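Local coordinates for protein lovastatin nonaketide synthase mokA (Monascus pilosus, PDB 6AD3) that carries out the iterative nine-step assembly of the nonaketide precursor of monacolin K (lovastatin), this chain being its condensation domain, at residues Met104-Ser109 / Gly450-Thr455; Val159-Asp164 / Asp192-Lys197; Leu188-Phe193 / Phe202-His207; Gly442-Gly447 / Ser473-Lys478. The protein carries 1 engineered substitution. One frame throughout, in Å; residues are numbered along the deposited sequence.

Contact 1: residues Met104-Ser109 / Gly450-Thr455; sequences MFMTGS and GSAKMT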
loop_
_atom_site.group_PDB
_atom_site.type_symbol
_atom_site.label_atom_id
_atom_site.label_comp_id
_atom_site.label_asym_id
_atom_site.label_seq_id
_atom_site.Cartn_x
_atom_site.Cartn_y
_atom_site.Cartn_z
ATOM N N MET A 104 -8.155 -9.733 -10.589
ATOM C CA MET A 104 -7.703 -11.087 -10.499
ATOM C C MET A 104 -8.283 -11.912 -11.650
ATOM O O MET A 104 -9.496 -12.179 -11.699
ATOM C CB MET A 104 -8.077 -11.703 -9.167
ATOM C CG MET A 104 -7.401 -13.073 -8.949
ATOM S SD MET A 104 -5.557 -13.127 -8.985
ATOM C CE MET A 104 -5.152 -12.468 -7.367
ATOM N N PHE A 105 -7.400 -12.338 -12.530
ATOM C CA PHE A 105 -7.764 -13.276 -13.610
ATOM C C PHE A 105 -7.991 -14.640 -12.998
ATOM O O PHE A 105 -7.174 -15.108 -12.198
ATOM C CB PHE A 105 -6.646 -13.357 -14.649
ATOM C CG PHE A 105 -6.537 -12.160 -15.503
ATOM C CD1 PHE A 105 -7.449 -11.931 -16.503
ATOM C CD2 PHE A 105 -5.527 -11.228 -15.295
ATOM C CE1 PHE A 105 -7.322 -10.832 -17.341
ATOM C CE2 PHE A 105 -5.460 -10.082 -16.047
ATOM C CZ PHE A 105 -6.290 -9.928 -17.138
ATOM N N MET A 106 -9.121 -15.268 -13.329
ATOM C CA MET A 106 -9.403 -16.610 -12.860
ATOM C C MET A 106 -10.117 -17.421 -13.905
ATOM O O MET A 106 -10.851 -16.877 -14.728
ATOM C CB MET A 106 -10.193 -16.637 -11.525
ATOM C CG MET A 106 -11.393 -15.715 -11.396
ATOM S SD MET A 106 -11.821 -15.370 -9.645
ATOM C CE MET A 106 -10.555 -14.249 -9.194
ATOM N N THR A 107 -9.924 -18.730 -13.837
ATOM C CA THR A 107 -10.404 -19.625 -14.867
ATOM C C THR A 107 -11.219 -20.733 -14.218
ATOM O O THR A 107 -10.722 -21.421 -13.353
ATOM C CB THR A 107 -9.261 -20.266 -15.679
ATOM O OG1 THR A 107 -8.471 -19.251 -16.311
ATOM C CG2 THR A 107 -9.834 -21.184 -16.761
ATOM N N GLY A 108 -12.480 -20.864 -14.598
ATOM C CA GLY A 108 -13.320 -21.861 -14.001
ATOM C C GLY A 108 -14.700 -21.352 -13.710
ATOM O O GLY A 108 -14.941 -20.138 -13.714
ATOM N N SER A 109 -15.624 -22.278 -13.425
ATOM C CA SER A 109 -17.021 -21.926 -13.307
ATOM C C SER A 109 -17.352 -21.040 -12.080
ATOM O O SER A 109 -17.097 -21.414 -10.934
ATOM C CB SER A 109 -17.885 -23.183 -13.303
ATOM O OG SER A 109 -19.248 -22.811 -13.316
ATOM N N GLY A 450 -15.664 -20.427 -6.044
ATOM C CA GLY A 450 -16.335 -21.467 -6.800
ATOM C C GLY A 450 -15.337 -22.458 -7.352
ATOM O O GLY A 450 -14.446 -22.921 -6.632
ATOM N N SER A 451 -15.377 -22.671 -8.665
ATOM C CA SER A 451 -14.429 -23.571 -9.300
ATOM C C SER A 451 -13.403 -22.799 -10.089
ATOM O O SER A 451 -12.698 -23.363 -10.932
ATOM C CB SER A 451 -15.166 -24.550 -10.223
ATOM O OG SER A 451 -16.103 -25.294 -9.490
ATOM N N ALA A 452 -13.357 -21.492 -9.897
ATOM C CA ALA A 452 -12.399 -20.708 -10.624
ATOM C C ALA A 452 -11.081 -20.684 -9.848
ATOM O O ALA A 452 -11.066 -20.385 -8.668
ATOM C CB ALA A 452 -12.924 -19.312 -10.835
ATOM N N LYS A 453 -9.982 -20.839 -10.568
ATOM C CA LYS A 453 -8.665 -20.717 -9.983
ATOM C C LYS A 453 -7.996 -19.461 -10.506
ATOM O O LYS A 453 -7.940 -19.229 -11.706
ATOM C CB LYS A 453 -7.820 -21.936 -10.341
ATOM C CG LYS A 453 -8.338 -23.243 -9.736
ATOM C CD LYS A 453 -7.193 -24.189 -9.388
ATOM C CE LYS A 453 -7.239 -24.621 -7.932
ATOM N NZ LYS A 453 -7.660 -26.041 -7.803
ATOM N N MET A 454 -7.349 -18.736 -9.613
ATOM C CA MET A 454 -6.630 -17.545 -9.998
ATOM C C MET A 454 -5.364 -17.832 -10.706
ATOM O O MET A 454 -4.642 -18.757 -10.364
ATOM C CB MET A 454 -6.312 -16.684 -8.790
ATOM C CG MET A 454 -7.416 -16.609 -7.848
ATOM S SD MET A 454 -6.777 -15.988 -6.316
ATOM C CE MET A 454 -8.287 -15.385 -5.592
ATOM N N THR A 455 -5.057 -17.020 -11.689
ATOM C CA THR A 455 -3.862 -17.238 -12.470
ATOM C C THR A 455 -2.892 -16.048 -12.403
ATOM O O THR A 455 -1.725 -16.182 -12.717
ATOM C CB THR A 455 -4.233 -17.516 -13.935
ATOM O OG1 THR A 455 -4.950 -16.399 -14.459
ATOM C CG2 THR A 455 -5.102 -18.773 -14.051
HETATM O O HOH W 1 -7.359 -16.993 -15.371
#
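Met106 and Met454 form a non-hydrogen-bonded antiparallel pair with CA atoms 4.1 Å apart, and Thr107 and Lys453 form the adjoining hydrogen-bonded pair, although the short strand axes run 129° apart. Thr107 N donates to Lys453 O at 3.0 Å, while Lys453 N returns the bond to Thr107 O. The pairing is prolonged at both ends, by Thr455 N to Phe105 O and by Ser451 N to Ser109 O. Gly108 comes within 3.7 Å of Ala452, CA to CA, a fit that leaves little room for a side chain. Strand 453-460 forms an edge of the five-stranded sheet, whereas its chain neighbours 435-440 and 468-473 lie in the six-stranded one. This is consistent with the latch crossover between the two lobes of condensation domains. On the methionine face, Met104 and Met454 cross at about a right angle. With CG anti to its backbone N (chi1 -170°) and bends at chi2 and chi3, Met104 brings SD to 3.6 Å from Met454 CB. Met106 runs alongside Met454, and its CB lies 3.9 Å from Ala452 CB; Phe220 of helix 213-227 covers all three methionines. On the face of Thr107, a water bridges Thr107 OG1 (2.7 Å) and Thr455 OG1; the Thr107 hydroxyl is also hydrogen-bonded to Glu199.

Contact 2: residues Val159-Asp164 / Asp192-Lys197; sequences VIQVAD and DFFWGK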
loop_
_atom_site.group_PDB
_atom_site.type_symbol
_atom_site.label_atom_id
_atom_site.label_comp_id
_atom_site.label_asym_id
_atom_site.label_seq_id
_atom_site.Cartn_x
_atom_site.Cartn_y
_atom_site.Cartn_z
ATOM N N VAL A 159 -21.879 -8.047 -13.085
ATOM C CA VAL A 159 -21.318 -9.207 -13.736
ATOM C C VAL A 159 -21.462 -8.965 -15.213
ATOM O O VAL A 159 -22.611 -8.811 -15.706
ATOM C CB VAL A 159 -22.027 -10.528 -13.307
ATOM C CG1 VAL A 159 -21.377 -11.727 -13.974
ATOM C CG2 VAL A 159 -21.979 -10.689 -11.787
ATOM N N ILE A 160 -20.330 -8.763 -15.898
ATOM C CA ILE A 160 -20.342 -8.129 -17.239
ATOM C C ILE A 160 -19.729 -9.024 -18.311
ATOM O O ILE A 160 -18.579 -9.420 -18.228
ATOM C CB ILE A 160 -19.617 -6.765 -17.232
ATOM C CG1 ILE A 160 -20.300 -5.793 -16.272
ATOM C CG2 ILE A 160 -19.552 -6.160 -18.651
ATOM C CD1 ILE A 160 -19.588 -4.455 -16.180
ATOM N N GLN A 161 -20.528 -9.408 -19.315
ATOM C CA GLN A 161 -19.994 -10.164 -20.419
ATOM C C GLN A 161 -19.111 -9.290 -21.334
ATOM O O GLN A 161 -19.525 -8.190 -21.767
ATOM C CB GLN A 161 -21.133 -10.746 -21.257
ATOM C CG GLN A 161 -20.655 -11.828 -22.185
ATOM C CD GLN A 161 -21.772 -12.348 -23.068
ATOM O OE1 GLN A 161 -22.943 -12.281 -22.709
ATOM N NE2 GLN A 161 -21.412 -12.887 -24.195
ATOM N N VAL A 162 -17.924 -9.767 -21.626
ATOM C CA VAL A 162 -17.058 -9.106 -22.614
ATOM C C VAL A 162 -16.710 -10.091 -23.727
ATOM O O VAL A 162 -16.922 -11.287 -23.604
ATOM C CB VAL A 162 -15.780 -8.511 -21.976
ATOM C CG1 VAL A 162 -16.163 -7.424 -21.007
ATOM C CG2 VAL A 162 -14.963 -9.594 -21.285
ATOM N N ALA A 163 -16.111 -9.575 -24.777
ATOM C CA ALA A 163 -15.875 -10.350 -25.978
ATOM C C ALA A 163 -14.744 -11.338 -25.762
ATOM O O ALA A 163 -14.774 -12.446 -26.304
ATOM C CB ALA A 163 -15.562 -9.422 -27.139
ATOM N N ASP A 164 -13.768 -10.962 -24.929
ATOM C CA ASP A 164 -12.496 -11.650 -24.861
ATOM C C ASP A 164 -11.638 -10.974 -23.808
ATOM O O ASP A 164 -12.050 -9.980 -23.210
ATOM C CB ASP A 164 -11.744 -11.634 -26.227
ATOM C CG ASP A 164 -11.555 -10.226 -26.798
ATOM O OD1 ASP A 164 -11.657 -9.198 -26.075
ATOM O OD2 ASP A 164 -11.326 -10.135 -28.010
ATOM N N ASP A 192 -17.256 -8.642 -12.125
ATOM C CA ASP A 192 -16.809 -9.921 -12.676
ATOM C C ASP A 192 -16.930 -9.841 -14.170
ATOM O O ASP A 192 -18.071 -9.850 -14.698
ATOM C CB ASP A 192 -17.700 -11.070 -12.137
ATOM C CG ASP A 192 -17.431 -12.424 -12.826
ATOM O OD1 ASP A 192 -16.389 -12.571 -13.498
ATOM O OD2 ASP A 192 -18.313 -13.322 -12.718
ATOM N N PHE A 193 -15.833 -9.487 -14.840
ATOM C CA PHE A 193 -15.822 -9.492 -16.339
ATOM C C PHE A 193 -15.647 -10.933 -16.797
ATOM O O PHE A 193 -14.752 -11.629 -16.335
ATOM C CB PHE A 193 -14.656 -8.668 -16.904
ATOM C CG PHE A 193 -14.746 -7.201 -16.645
ATOM C CD1 PHE A 193 -15.615 -6.405 -17.357
ATOM C CD2 PHE A 193 -13.879 -6.597 -15.733
ATOM C CE1 PHE A 193 -15.650 -5.027 -17.169
ATOM C CE2 PHE A 193 -13.921 -5.236 -15.509
ATOM C CZ PHE A 193 -14.778 -4.437 -16.217
ATOM N N PHE A 194 -16.484 -11.417 -17.743
ATOM C CA PHE A 194 -16.432 -12.833 -18.087
ATOM C C PHE A 194 -16.560 -13.037 -19.591
ATOM O O PHE A 194 -17.165 -12.225 -20.276
ATOM C CB PHE A 194 -17.511 -13.623 -17.334
ATOM C CG PHE A 194 -18.923 -13.382 -17.813
ATOM C CD1 PHE A 194 -19.656 -12.310 -17.344
ATOM C CD2 PHE A 194 -19.502 -14.223 -18.759
ATOM C CE1 PHE A 194 -20.984 -12.188 -17.624
ATOM C CE2 PHE A 194 -20.841 -14.082 -19.074
ATOM C CZ PHE A 194 -21.570 -13.033 -18.544
ATOM N N TRP A 195 -15.867 -14.054 -20.082
ATOM C CA TRP A 195 -15.804 -14.347 -21.528
ATOM C C TRP A 195 -15.416 -15.785 -21.725
ATOM O O TRP A 195 -14.995 -16.464 -20.786
ATOM C CB TRP A 195 -14.803 -13.447 -22.214
ATOM C CG TRP A 195 -13.378 -13.727 -21.843
ATOM C CD1 TRP A 195 -12.478 -14.490 -22.541
ATOM C CD2 TRP A 195 -12.640 -13.125 -20.766
ATOM N NE1 TRP A 195 -11.253 -14.460 -21.919
ATOM C CE2 TRP A 195 -11.342 -13.678 -20.797
ATOM C CE3 TRP A 195 -13.000 -12.318 -19.679
ATOM C CZ2 TRP A 195 -10.362 -13.359 -19.838
ATOM C CZ3 TRP A 195 -12.050 -12.041 -18.713
ATOM C CH2 TRP A 195 -10.728 -12.528 -18.824
ATOM N N GLY A 196 -15.461 -16.233 -22.982
ATOM C CA GLY A 196 -14.901 -17.525 -23.344
ATOM C C GLY A 196 -15.507 -18.673 -22.572
ATOM O O GLY A 196 -16.698 -18.658 -22.248
ATOM N N LYS A 197 -14.702 -19.694 -22.351
ATOM C CA LYS A 197 -15.079 -20.825 -21.554
ATOM C C LYS A 197 -14.665 -20.609 -20.100
ATOM O O LYS A 197 -13.516 -20.849 -19.725
ATOM C CB LYS A 197 -14.423 -22.081 -22.085
ATOM C CG LYS A 197 -14.989 -23.348 -21.496
ATOM C CD LYS A 197 -14.460 -24.562 -22.258
ATOM C CE LYS A 197 -13.438 -25.337 -21.442
ATOM N NZ LYS A 197 -14.122 -26.245 -20.478
HETATM O O HOH W 2 -15.342 -14.911 -25.557
#
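Gln161 lies over one face of the Phe194 ring, its CB 4.0 Å from the centroid in a CH-pi contact. Phe194 gets there because its CG sits between the backbone N and the carbonyl carbon (chi1 72°), which swings the ring toward the neighbouring strand. Val159 crosses that ring at about a right angle, CG1 being 3.7 Å from Phe194 CE1. On the opposite face of the sheet, Ile160 and Phe193 point the same way side by side, and Val162 CG1 adds a methyl 3.8 Å from Phe193 CD1. At the end of its strand, Trp195 lays one indole face against the backbone of Asp164, with CD1 3.7 Å from Asp164 CA. Val162 lies alongside, its CG2 methyl meeting Trp195 CE3. The register is that of parallel strands: Ile160 N to Asp192 O (2.8 Å), Phe194 N to Ile160 O and Val162 N to Phe194 O, the last almost straight at 174°. A water ties Ala163 O to Gly196 N. The pair closes a beta-alpha-beta crossover: Asp164 N-caps helix 165-176 through Gly167 N, and that helix covers Val162, Phe193 and Trp195, while helix 112-125 packs on Val159 and Asp192 across the sheet.

Contact 3: residues Leu188-Phe193 / Phe202-His207; sequences LRLVDF and FVVAYH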
loop_
_atom_site.group_PDB
_atom_site.type_symbol
_atom_site.label_atom_id
_atom_site.label_comp_id
_atom_site.label_asym_id
_atom_site.label_seq_id
_atom_site.Cartn_x
_atom_site.Cartn_y
_atom_site.Cartn_z
ATOM N N LEU A 188 -16.882 1.949 -4.156
ATOM C CA LEU A 188 -16.335 0.623 -4.497
ATOM C C LEU A 188 -16.827 0.232 -5.892
ATOM O O LEU A 188 -17.935 0.662 -6.334
ATOM C CB LEU A 188 -16.896 -0.409 -3.535
ATOM C CG LEU A 188 -16.281 -0.774 -2.218
ATOM C CD1 LEU A 188 -16.926 -2.108 -1.766
ATOM C CD2 LEU A 188 -14.764 -0.939 -2.302
ATOM N N ARG A 189 -16.031 -0.554 -6.599
ATOM C CA ARG A 189 -16.539 -1.304 -7.748
ATOM C C ARG A 189 -16.225 -2.764 -7.552
ATOM O O ARG A 189 -15.147 -3.104 -7.084
ATOM C CB ARG A 189 -15.902 -0.818 -9.063
ATOM C CG ARG A 189 -15.891 0.698 -9.229
ATOM C CD ARG A 189 -17.127 1.179 -9.925
ATOM N NE ARG A 189 -17.146 2.644 -10.038
ATOM C CZ ARG A 189 -17.818 3.438 -9.226
ATOM N NH1 ARG A 189 -18.260 2.958 -8.074
ATOM N NH2 ARG A 189 -17.841 4.761 -9.452
ATOM N N LEU A 190 -17.239 -3.606 -7.727
ATOM C CA LEU A 190 -17.057 -5.055 -7.657
ATOM C C LEU A 190 -17.594 -5.669 -8.932
ATOM O O LEU A 190 -18.795 -5.610 -9.151
ATOM C CB LEU A 190 -17.815 -5.635 -6.475
ATOM C CG LEU A 190 -17.422 -5.106 -5.097
ATOM C CD1 LEU A 190 -18.439 -5.473 -4.039
ATOM C CD2 LEU A 190 -16.048 -5.595 -4.699
ATOM N N VAL A 191 -16.683 -6.083 -9.821
ATOM C CA VAL A 191 -17.033 -6.417 -11.203
ATOM C C VAL A 191 -16.415 -7.738 -11.603
ATOM O O VAL A 191 -15.186 -7.933 -11.472
ATOM C CB VAL A 191 -16.590 -5.326 -12.184
ATOM C CG1 VAL A 191 -16.999 -5.716 -13.613
ATOM C CG2 VAL A 191 -17.153 -3.993 -11.773
ATOM N N ASP A 192 -17.256 -8.642 -12.125
ATOM C CA ASP A 192 -16.809 -9.921 -12.676
ATOM C C ASP A 192 -16.930 -9.841 -14.170
ATOM O O ASP A 192 -18.071 -9.850 -14.698
ATOM C CB ASP A 192 -17.700 -11.070 -12.137
ATOM C CG ASP A 192 -17.431 -12.424 -12.826
ATOM O OD1 ASP A 192 -16.389 -12.571 -13.498
ATOM O OD2 ASP A 192 -18.313 -13.322 -12.718
ATOM N N PHE A 193 -15.833 -9.487 -14.840
ATOM C CA PHE A 193 -15.822 -9.492 -16.339
ATOM C C PHE A 193 -15.647 -10.933 -16.797
ATOM O O PHE A 193 -14.752 -11.629 -16.335
ATOM C CB PHE A 193 -14.656 -8.668 -16.904
ATOM C CG PHE A 193 -14.746 -7.201 -16.645
ATOM C CD1 PHE A 193 -15.615 -6.405 -17.357
ATOM C CD2 PHE A 193 -13.879 -6.597 -15.733
ATOM C CE1 PHE A 193 -15.650 -5.027 -17.169
ATOM C CE2 PHE A 193 -13.921 -5.236 -15.509
ATOM C CZ PHE A 193 -14.778 -4.437 -16.217
ATOM N N PHE A 202 -11.984 -10.686 -12.198
ATOM C CA PHE A 202 -12.762 -10.192 -11.076
ATOM C C PHE A 202 -12.024 -9.020 -10.469
ATOM O O PHE A 202 -10.854 -9.144 -10.117
ATOM C CB PHE A 202 -12.914 -11.286 -10.030
ATOM C CG PHE A 202 -13.583 -10.827 -8.772
ATOM C CD1 PHE A 202 -14.757 -10.123 -8.839
ATOM C CD2 PHE A 202 -13.016 -11.062 -7.548
ATOM C CE1 PHE A 202 -15.364 -9.646 -7.692
ATOM C CE2 PHE A 202 -13.632 -10.620 -6.386
ATOM C CZ PHE A 202 -14.748 -9.815 -6.476
ATOM N N VAL A 203 -12.662 -7.857 -10.472
ATOM C CA VAL A 203 -12.024 -6.627 -10.093
ATOM C C VAL A 203 -12.676 -6.089 -8.818
ATOM O O VAL A 203 -13.906 -5.899 -8.753
ATOM C CB VAL A 203 -12.124 -5.555 -11.223
ATOM C CG1 VAL A 203 -11.382 -4.253 -10.836
ATOM C CG2 VAL A 203 -11.583 -6.096 -12.541
ATOM N N VAL A 204 -11.820 -5.754 -7.854
ATOM C CA VAL A 204 -12.149 -4.979 -6.712
ATOM C C VAL A 204 -11.469 -3.612 -6.817
ATOM O O VAL A 204 -10.243 -3.503 -6.857
ATOM C CB VAL A 204 -11.697 -5.679 -5.402
ATOM C CG1 VAL A 204 -11.936 -4.760 -4.218
ATOM C CG2 VAL A 204 -12.391 -7.010 -5.221
ATOM N N ALA A 205 -12.284 -2.567 -6.934
ATOM C CA ALA A 205 -11.791 -1.242 -7.017
ATOM C C ALA A 205 -12.361 -0.430 -5.863
ATOM O O ALA A 205 -13.506 -0.597 -5.483
ATOM C CB ALA A 205 -12.153 -0.620 -8.325
ATOM N N TYR A 206 -11.539 0.427 -5.305
ATOM C CA TYR A 206 -11.895 1.159 -4.100
ATOM C C TYR A 206 -11.303 2.539 -4.048
ATOM O O TYR A 206 -10.132 2.773 -4.397
ATOM C CB TYR A 206 -11.535 0.389 -2.826
ATOM C CG TYR A 206 -10.081 -0.014 -2.706
ATOM C CD1 TYR A 206 -9.614 -1.167 -3.305
ATOM C CD2 TYR A 206 -9.206 0.695 -1.861
ATOM C CE1 TYR A 206 -8.293 -1.576 -3.130
ATOM C CE2 TYR A 206 -7.911 0.287 -1.669
ATOM C CZ TYR A 206 -7.448 -0.820 -2.318
ATOM O OH TYR A 206 -6.157 -1.218 -2.132
ATOM N N HIS A 207 -12.143 3.475 -3.598
ATOM C CA HIS A 207 -11.661 4.737 -3.091
ATOM C C HIS A 207 -10.763 4.474 -1.905
ATOM O O HIS A 207 -10.978 3.529 -1.139
ATOM C CB HIS A 207 -12.817 5.652 -2.710
ATOM C CG HIS A 207 -12.387 7.043 -2.370
ATOM N ND1 HIS A 207 -12.383 8.082 -3.279
ATOM C CD2 HIS A 207 -11.956 7.562 -1.206
ATOM C CE1 HIS A 207 -11.928 9.167 -2.695
ATOM N NE2 HIS A 207 -11.637 8.875 -1.445
#
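Arg189 pairs with Ala205 and Val191 with Val203 through two reciprocal sets of backbone hydrogen bonds that hold the strands almost exactly antiparallel, at 175°. Arg189 N reaches Ala205 O at 2.8 Å, and Val203 N reaches Val191 O at 2.7 Å. Between these rungs the non-hydrogen-bonded pairs Leu188-Tyr206, Leu190-Val204 and Asp192-Phe202 bring CA-H groups against carbonyl oxygens, as where Leu188 CA lies 3.2 Å from Ala205 O.

Apolar contacts cover both faces. Leu188 CD2 touches Tyr206 CB at 3.5 Å, and Leu190 runs side by side with Val204, their CD2 and CG2 methyls meeting at 4.0 Å. Both leucines also rest on Leu123 of helix 112-125, while the Phe202 ring has an edge-to-face partner in Phe220. On the other face, Val203 CG2 comes in at the edge of the Phe193 ring, 3.9 Å from CE2, and Val191 CG1 sits over the ring centre, 3.5 Å above its plane. The two valines thus grip the ring at edge and face, and Leu175 of helix 165-176 touches all three residues.

Polar side-chain bonds gather round Arg189. Its chain bends at chi2 (-91°), bringing NH1 back to Leu188 O at 2.9 Å; a salt bridge to Asp186 and a bond from NE to Thr178 complete its fixing. Asp192 OD1 instead bonds His200.

The arrangement is a beta hairpin in the five-stranded sheet of the N-terminal of the two chloramphenicol acetyltransferase-like lobes; its second strand leads into His207, which takes the place of the first histidine of the HHxxxDG motif of condensation domains, whose second histidine the deposited chain lacks.

Contact 4: residues Gly442-Gly447 / Ser473-Lys478; sequences GQAESG and SDDPTK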
loop_
_atom_site.group_PDB
_atom_site.type_symbol
_atom_site.label_atom_id
_atom_site.label_comp_id
_atom_site.label_asym_id
_atom_site.label_seq_id
_atom_site.Cartn_x
_atom_site.Cartn_y
_atom_site.Cartn_z
ATOM N N GLY A 442 0.609 -12.910 2.026
ATOM C CA GLY A 442 -0.641 -13.705 1.905
ATOM C C GLY A 442 -0.621 -14.862 0.893
ATOM O O GLY A 442 0.178 -14.906 -0.025
ATOM N N GLN A 443 -1.606 -15.730 0.983
ATOM C CA GLN A 443 -1.886 -16.628 -0.121
ATOM C C GLN A 443 -3.093 -16.144 -0.880
ATOM O O GLN A 443 -4.223 -16.228 -0.379
ATOM C CB GLN A 443 -2.111 -18.065 0.380
ATOM C CG GLN A 443 -0.845 -18.896 0.507
ATOM C CD GLN A 443 -1.100 -20.179 1.275
ATOM O OE1 GLN A 443 -1.494 -21.198 0.688
ATOM N NE2 GLN A 443 -1.051 -20.093 2.602
ATOM N N ALA A 444 -2.842 -15.658 -2.107
ATOM C CA ALA A 444 -3.896 -15.233 -3.046
ATOM C C ALA A 444 -5.030 -16.266 -3.158
ATOM O O ALA A 444 -6.187 -15.915 -3.184
ATOM C CB ALA A 444 -3.296 -14.967 -4.436
ATOM N N GLU A 445 -4.678 -17.543 -3.119
ATOM C CA GLU A 445 -5.607 -18.620 -3.438
ATOM C C GLU A 445 -6.611 -18.861 -2.276
ATOM O O GLU A 445 -7.675 -19.511 -2.453
ATOM C CB GLU A 445 -4.783 -19.900 -3.760
ATOM C CG GLU A 445 -5.575 -21.217 -3.718
ATOM C CD GLU A 445 -4.722 -22.449 -4.007
ATOM O OE1 GLU A 445 -5.253 -23.414 -4.606
ATOM O OE2 GLU A 445 -3.527 -22.465 -3.635
ATOM N N SER A 446 -6.311 -18.308 -1.093
ATOM C CA SER A 446 -7.248 -18.423 0.038
ATOM C C SER A 446 -8.609 -17.795 -0.302
ATOM O O SER A 446 -9.627 -18.207 0.224
ATOM C CB SER A 446 -6.660 -17.761 1.264
ATOM O OG SER A 446 -5.498 -18.457 1.621
ATOM N N GLY A 447 -8.598 -16.825 -1.229
ATOM C CA GLY A 447 -9.858 -16.195 -1.738
ATOM C C GLY A 447 -10.349 -16.713 -3.091
ATOM O O GLY A 447 -11.110 -16.055 -3.751
ATOM N N SER A 473 5.180 -9.075 -3.211
ATOM C CA SER A 473 4.348 -10.161 -2.697
ATOM C C SER A 473 5.245 -11.374 -2.546
ATOM O O SER A 473 6.030 -11.688 -3.423
ATOM C CB SER A 473 3.193 -10.471 -3.659
ATOM O OG SER A 473 2.259 -9.369 -3.707
ATOM N N ASP A 474 5.032 -12.115 -1.476
ATOM C CA ASP A 474 5.807 -13.326 -1.203
ATOM C C ASP A 474 4.786 -14.404 -0.810
ATOM O O ASP A 474 4.733 -14.848 0.341
ATOM C CB ASP A 474 6.805 -13.035 -0.084
ATOM C CG ASP A 474 7.689 -14.224 0.269
ATOM O OD1 ASP A 474 7.685 -15.190 -0.485
ATOM O OD2 ASP A 474 8.422 -14.125 1.283
ATOM N N ASP A 475 3.999 -14.824 -1.784
ATOM C CA ASP A 475 2.954 -15.853 -1.582
ATOM C C ASP A 475 3.695 -17.191 -1.485
ATOM O O ASP A 475 4.509 -17.494 -2.349
ATOM C CB ASP A 475 2.008 -15.837 -2.794
ATOM C CG ASP A 475 0.887 -16.836 -2.697
ATOM O OD1 ASP A 475 1.105 -17.912 -2.113
ATOM O OD2 ASP A 475 -0.197 -16.518 -3.211
ATOM N N PRO A 476 3.511 -17.921 -0.375
ATOM C CA PRO A 476 4.426 -19.057 -0.079
ATOM C C PRO A 476 4.333 -20.174 -1.083
ATOM O O PRO A 476 5.197 -21.078 -1.096
ATOM C CB PRO A 476 3.952 -19.550 1.310
ATOM C CG PRO A 476 2.617 -18.901 1.545
ATOM C CD PRO A 476 2.688 -17.587 0.798
ATOM N N THR A 477 3.298 -20.138 -1.915
ATOM C CA THR A 477 3.102 -21.150 -2.945
ATOM C C THR A 477 3.465 -20.674 -4.347
ATOM O O THR A 477 3.206 -21.367 -5.306
ATOM C CB THR A 477 1.633 -21.658 -2.983
ATOM O OG1 THR A 477 0.768 -20.641 -3.523
ATOM C CG2 THR A 477 1.150 -22.064 -1.567
ATOM N N LYS A 478 4.027 -19.476 -4.460
ATOM C CA LYS A 478 4.534 -18.952 -5.735
ATOM C C LYS A 478 5.995 -18.521 -5.515
ATOM O O LYS A 478 6.581 -18.834 -4.464
ATOM C CB LYS A 478 3.708 -17.745 -6.189
ATOM C CG LYS A 478 2.221 -18.002 -6.200
ATOM C CD LYS A 478 1.857 -18.769 -7.454
ATOM C CE LYS A 478 0.471 -19.384 -7.355
ATOM N NZ LYS A 478 -0.157 -19.432 -8.702
HETATM O O HOH W 3 -2.024 -18.366 -3.436
#
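Gln443 and Asp475 face each other with CA atoms 5.1 Å apart where two irregular loops meet, the first entering a 3-10 turn at 444-446 and the second a type I turn from Asp475 to Lys478. The Asp475 CA-H points at Gly442 O, 3.3 Å away. The carboxylate of Asp475 carries most of the contact: chi1 near 180° (-179°) turns it away from the backbone N and across to the start of the 3-10 turn. There OD2 accepts from Ala444 N at 3.0 Å, the donor standing above the carboxylate plane, and also receives a water at 2.6 Å that in turn accepts from Glu445 N. OD1 is occupied within its own loop, accepting Thr477 N on the anti side in an Asx turn as well as Thr477 OG1, both from the same face of the plane. With four donors in all, the buried group is well satisfied and its rotation fixed. Gln443 crosses over Asp475 and Pro476 at about right angles, CG lying 3.4 Å from Asp475 OD1 and 3.6 Å from Pro476 CG. Beyond, OE1 of Gln443 abuts the Thr477 CG2 methyl. The loops follow strands 435-440 and 468-473, parallel neighbours in the six-stranded sheet, and the first leads on to strand 453-460, where Ala444 packs on Met454 and Glu445 on Lys453.

Contacts 1, 2 and 3 lie along one five-stranded sheet. Contacts 2 and 3 share Asp192 and Phe193 on strand 188-195, their centres 14 Å apart. Strand 199-206 carries the pairing on to contact 1, where Met104 N lies 2.8 Å from Phe202 O, a probable hydrogen bond; Phe105 CD1 also packs 4.1 Å from Trp195 CH2 of contact 2. Contact 4 lies toward the six-stranded sheet and meets contact 1 through Met454 SD, 3.2 Å from Ala444 O, at the start of the crossing strand. It stays about 7 Å, nearest atoms, from contact 3, whose His207 probably occupies the first position of the condensation-domain active-site motif, incomplete in the deposited chain.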